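Local coordinates for protein ethyl acetate hydrolase (Pseudomonas veronii, PDB 5EFZ) that hydrolyses ethyl acetate to ethanol and acetate in the degradation of short-chain methyl ketones, and in vitro also cleaves other acetate esters, at residues Met152-Trp160 with Ala171-Asn180. Sequence-based numbering, arbitrary orientation.
With EDO (1,2-ethanediol), chain K; EDO (1,2-ethanediol), chain M; ACT (acetate ion), chain O.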
# COMPACT_ATOMS: atom_id res chain seq x y z
N MET A 152 -8.56 -11.87 -9.13
CA MET A 152 -9.28 -13.12 -8.78
C MET A 152 -9.64 -13.94 -10.01
O MET A 152 -9.75 -15.18 -9.93
CB MET A 152 -10.57 -12.82 -8.01
CG MET A 152 -10.32 -12.31 -6.62
SD MET A 152 -11.84 -12.30 -5.64
CE MET A 152 -11.96 -14.06 -5.28
N GLY A 153 -9.85 -13.26 -11.13
CA GLY A 153 -10.04 -13.93 -12.42
C GLY A 153 -8.80 -14.73 -12.83
O GLY A 153 -8.92 -15.79 -13.43
N ALA A 154 -7.61 -14.20 -12.53
CA ALA A 154 -6.34 -14.89 -12.75
C ALA A 154 -6.18 -16.07 -11.78
O ALA A 154 -5.66 -17.14 -12.14
CB ALA A 154 -5.15 -13.90 -12.58
N GLN A 155 -6.60 -15.88 -10.54
CA GLN A 155 -6.58 -17.01 -9.60
C GLN A 155 -7.40 -18.18 -10.13
O GLN A 155 -6.94 -19.32 -10.07
CB GLN A 155 -7.17 -16.58 -8.26
CG GLN A 155 -6.29 -15.58 -7.49
CD GLN A 155 -6.91 -15.27 -6.12
OE1 GLN A 155 -8.09 -14.94 -6.04
NE2 GLN A 155 -6.12 -15.44 -5.05
N GLN A 156 -8.60 -17.90 -10.65
CA GLN A 156 -9.41 -18.97 -11.25
C GLN A 156 -8.75 -19.55 -12.52
O GLN A 156 -8.89 -20.74 -12.81
CB GLN A 156 -10.81 -18.45 -11.59
CG GLN A 156 -11.64 -18.13 -10.32
CD GLN A 156 -12.85 -17.27 -10.63
OE1 GLN A 156 -13.90 -17.78 -11.03
NE2 GLN A 156 -12.68 -15.94 -10.50
N THR A 157 -8.07 -18.70 -13.28
CA THR A 157 -7.36 -19.15 -14.47
C THR A 157 -6.27 -20.18 -14.13
O THR A 157 -6.19 -21.24 -14.77
CB THR A 157 -6.75 -17.94 -15.22
OG1 THR A 157 -7.83 -17.12 -15.72
CG2 THR A 157 -5.84 -18.39 -16.43
N TYR A 158 -5.44 -19.89 -13.13
CA TYR A 158 -4.43 -20.84 -12.68
C TYR A 158 -5.07 -22.13 -12.17
O TYR A 158 -4.62 -23.24 -12.49
CB TYR A 158 -3.58 -20.23 -11.56
CG TYR A 158 -2.51 -19.29 -12.08
CD1 TYR A 158 -1.55 -19.73 -13.01
CD2 TYR A 158 -2.45 -17.96 -11.64
CE1 TYR A 158 -0.53 -18.85 -13.46
CE2 TYR A 158 -1.43 -17.09 -12.10
CZ TYR A 158 -0.49 -17.55 -13.00
OH TYR A 158 0.49 -16.66 -13.45
N GLU A 159 -6.11 -21.98 -11.36
CA GLU A 159 -6.76 -23.17 -10.85
C GLU A 159 -7.33 -24.05 -11.98
O GLU A 159 -7.21 -25.28 -11.95
CB GLU A 159 -7.87 -22.77 -9.87
CG GLU A 159 -8.72 -23.97 -9.36
CD GLU A 159 -8.00 -24.91 -8.37
OE1 GLU A 159 -6.94 -24.56 -7.78
OE2 GLU A 159 -8.52 -26.04 -8.17
N TRP A 160 -7.91 -23.41 -12.99
CA TRP A 160 -8.36 -24.14 -14.19
C TRP A 160 -7.21 -24.92 -14.83
O TRP A 160 -7.35 -26.12 -15.12
CB TRP A 160 -8.95 -23.17 -15.24
CG TRP A 160 -10.45 -23.20 -15.29
CD1 TRP A 160 -11.32 -22.31 -14.71
CD2 TRP A 160 -11.26 -24.23 -15.89
NE1 TRP A 160 -12.62 -22.70 -14.94
CE2 TRP A 160 -12.60 -23.86 -15.70
CE3 TRP A 160 -10.97 -25.37 -16.66
CZ2 TRP A 160 -13.66 -24.61 -16.20
CZ3 TRP A 160 -12.02 -26.11 -17.17
CH2 TRP A 160 -13.35 -25.74 -16.93
N ALA A 171 -3.78 -20.24 -21.44
CA ALA A 171 -4.16 -19.55 -20.22
C ALA A 171 -3.47 -18.19 -20.21
O ALA A 171 -2.29 -18.07 -20.55
CB ALA A 171 -3.77 -20.38 -18.97
N ALA A 172 -4.23 -17.17 -19.85
CA ALA A 172 -3.67 -15.84 -19.67
C ALA A 172 -4.05 -15.34 -18.29
O ALA A 172 -5.23 -15.05 -17.99
CB ALA A 172 -4.15 -14.88 -20.77
N ALA A 173 -3.03 -15.23 -17.44
CA ALA A 173 -3.22 -14.82 -16.04
C ALA A 173 -2.77 -13.39 -15.88
O ALA A 173 -1.56 -13.12 -15.82
CB ALA A 173 -2.47 -15.72 -15.09
N ILE A 174 -3.74 -12.47 -15.85
CA ILE A 174 -3.43 -11.05 -15.76
C ILE A 174 -3.51 -10.56 -14.31
O ILE A 174 -4.54 -10.75 -13.65
CB ILE A 174 -4.40 -10.22 -16.59
CG1 ILE A 174 -4.48 -10.75 -18.05
CG2 ILE A 174 -3.98 -8.76 -16.57
CD1 ILE A 174 -5.74 -10.27 -18.78
N ALA A 175 -2.42 -9.96 -13.83
CA ALA A 175 -2.40 -9.32 -12.53
C ALA A 175 -2.95 -10.22 -11.41
O ALA A 175 -3.81 -9.81 -10.62
CB ALA A 175 -3.17 -7.99 -12.62
N GLY A 176 -2.41 -11.42 -11.30
CA GLY A 176 -2.81 -12.29 -10.20
C GLY A 176 -1.84 -13.46 -10.06
O GLY A 176 -1.02 -13.72 -10.96
N THR A 177 -1.92 -14.17 -8.93
CA THR A 177 -0.98 -15.27 -8.68
C THR A 177 -1.70 -16.60 -8.49
O THR A 177 -2.93 -16.66 -8.27
CB THR A 177 -0.13 -15.01 -7.43
OG1 THR A 177 -1.01 -14.71 -6.35
CG2 THR A 177 0.82 -13.82 -7.62
N ALA A 178 -0.93 -17.67 -8.56
CA ALA A 178 -1.44 -19.01 -8.42
C ALA A 178 -1.52 -19.43 -6.95
O ALA A 178 -2.32 -20.28 -6.61
CB ALA A 178 -0.56 -20.00 -9.22
N ARG A 179 -0.67 -18.86 -6.10
CA ARG A 179 -0.76 -19.09 -4.66
C ARG A 179 -0.63 -17.77 -3.93
O ARG A 179 0.35 -17.05 -4.12
CB ARG A 179 0.33 -20.05 -4.15
CG ARG A 179 0.26 -20.25 -2.61
CD ARG A 179 0.98 -21.53 -2.16
NE ARG A 179 2.43 -21.41 -2.25
CZ ARG A 179 3.27 -22.43 -2.06
NH1 ARG A 179 2.81 -23.65 -1.76
NH2 ARG A 179 4.58 -22.22 -2.17
N ASN A 180 -1.62 -17.44 -3.11
CA ASN A 180 -1.69 -16.10 -2.56
C ASN A 180 -0.59 -15.85 -1.50
O ASN A 180 -0.28 -16.74 -0.68
CB ASN A 180 -3.09 -15.86 -1.96
CG ASN A 180 -3.36 -14.40 -1.70
OD1 ASN A 180 -3.88 -14.02 -0.63
ND2 ASN A 180 -3.01 -13.56 -2.66
C1 EDO K . -3.19 -17.96 1.87
O1 EDO K . -2.24 -16.88 1.88
C2 EDO K . -2.58 -19.23 1.25
O2 EDO K . -1.73 -19.00 0.10
C1 EDO M . 3.44 -15.29 -5.03
O1 EDO M . 2.64 -15.49 -3.88
C2 EDO M . 4.31 -16.52 -5.26
O2 EDO M . 3.51 -17.72 -5.21
C ACT O . -9.61 -7.89 -8.14
O ACT O . -8.48 -7.60 -7.65
OXT ACT O . -9.92 -9.13 -8.20
CH3 ACT O . -10.51 -6.82 -8.65
O HOH W 1 -3.41 -15.79 -5.20
O HOH W 2 1.56 -15.33 -11.36
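Helix 152-160 runs roughly antiparallel to strand 171-174, at 148° with a closest approach of the axes of 7.0 Å, Ala154 and Ala173 being nearest in the backbone. Ala154 CB fits against the strand end, 3.4 Å from Ile174 O and 3.7 Å from Gly176 CA; a side chain on Gly176 would collide with it. Thr157 turns its methyl CG2, anti to the backbone N, to Ala171 CB, while OG1 donates a hydrogen bond to Gly153 O. The Tyr158 ring is sandwiched: Ala173 CB lies over one face, 3.4 Å from CZ, and Ala178 CB makes a CH-pi contact with the other, 3.8 Å from the ring centroid. Gly176 O meets the ring edge in plane, and a water joins it to Tyr158 OH. Replacing Tyr158 by alanine is likely to open a gap between Ala173 and Ala178 and to take the phenolic donor from that water. Gln155 NE2 reaches Thr177 O through another water and also donates to Trp273 O. An acetate, probably from the crystallisation liquor, is held by Ser151, His334, Met152 N and Tyr68 N, the last two consistent with an oxyanion hole; the helix begins at the probable nucleophile elbow, whose last glycine is Gly153, in a beta-alpha-beta unit of the alpha/beta-hydrolase fold.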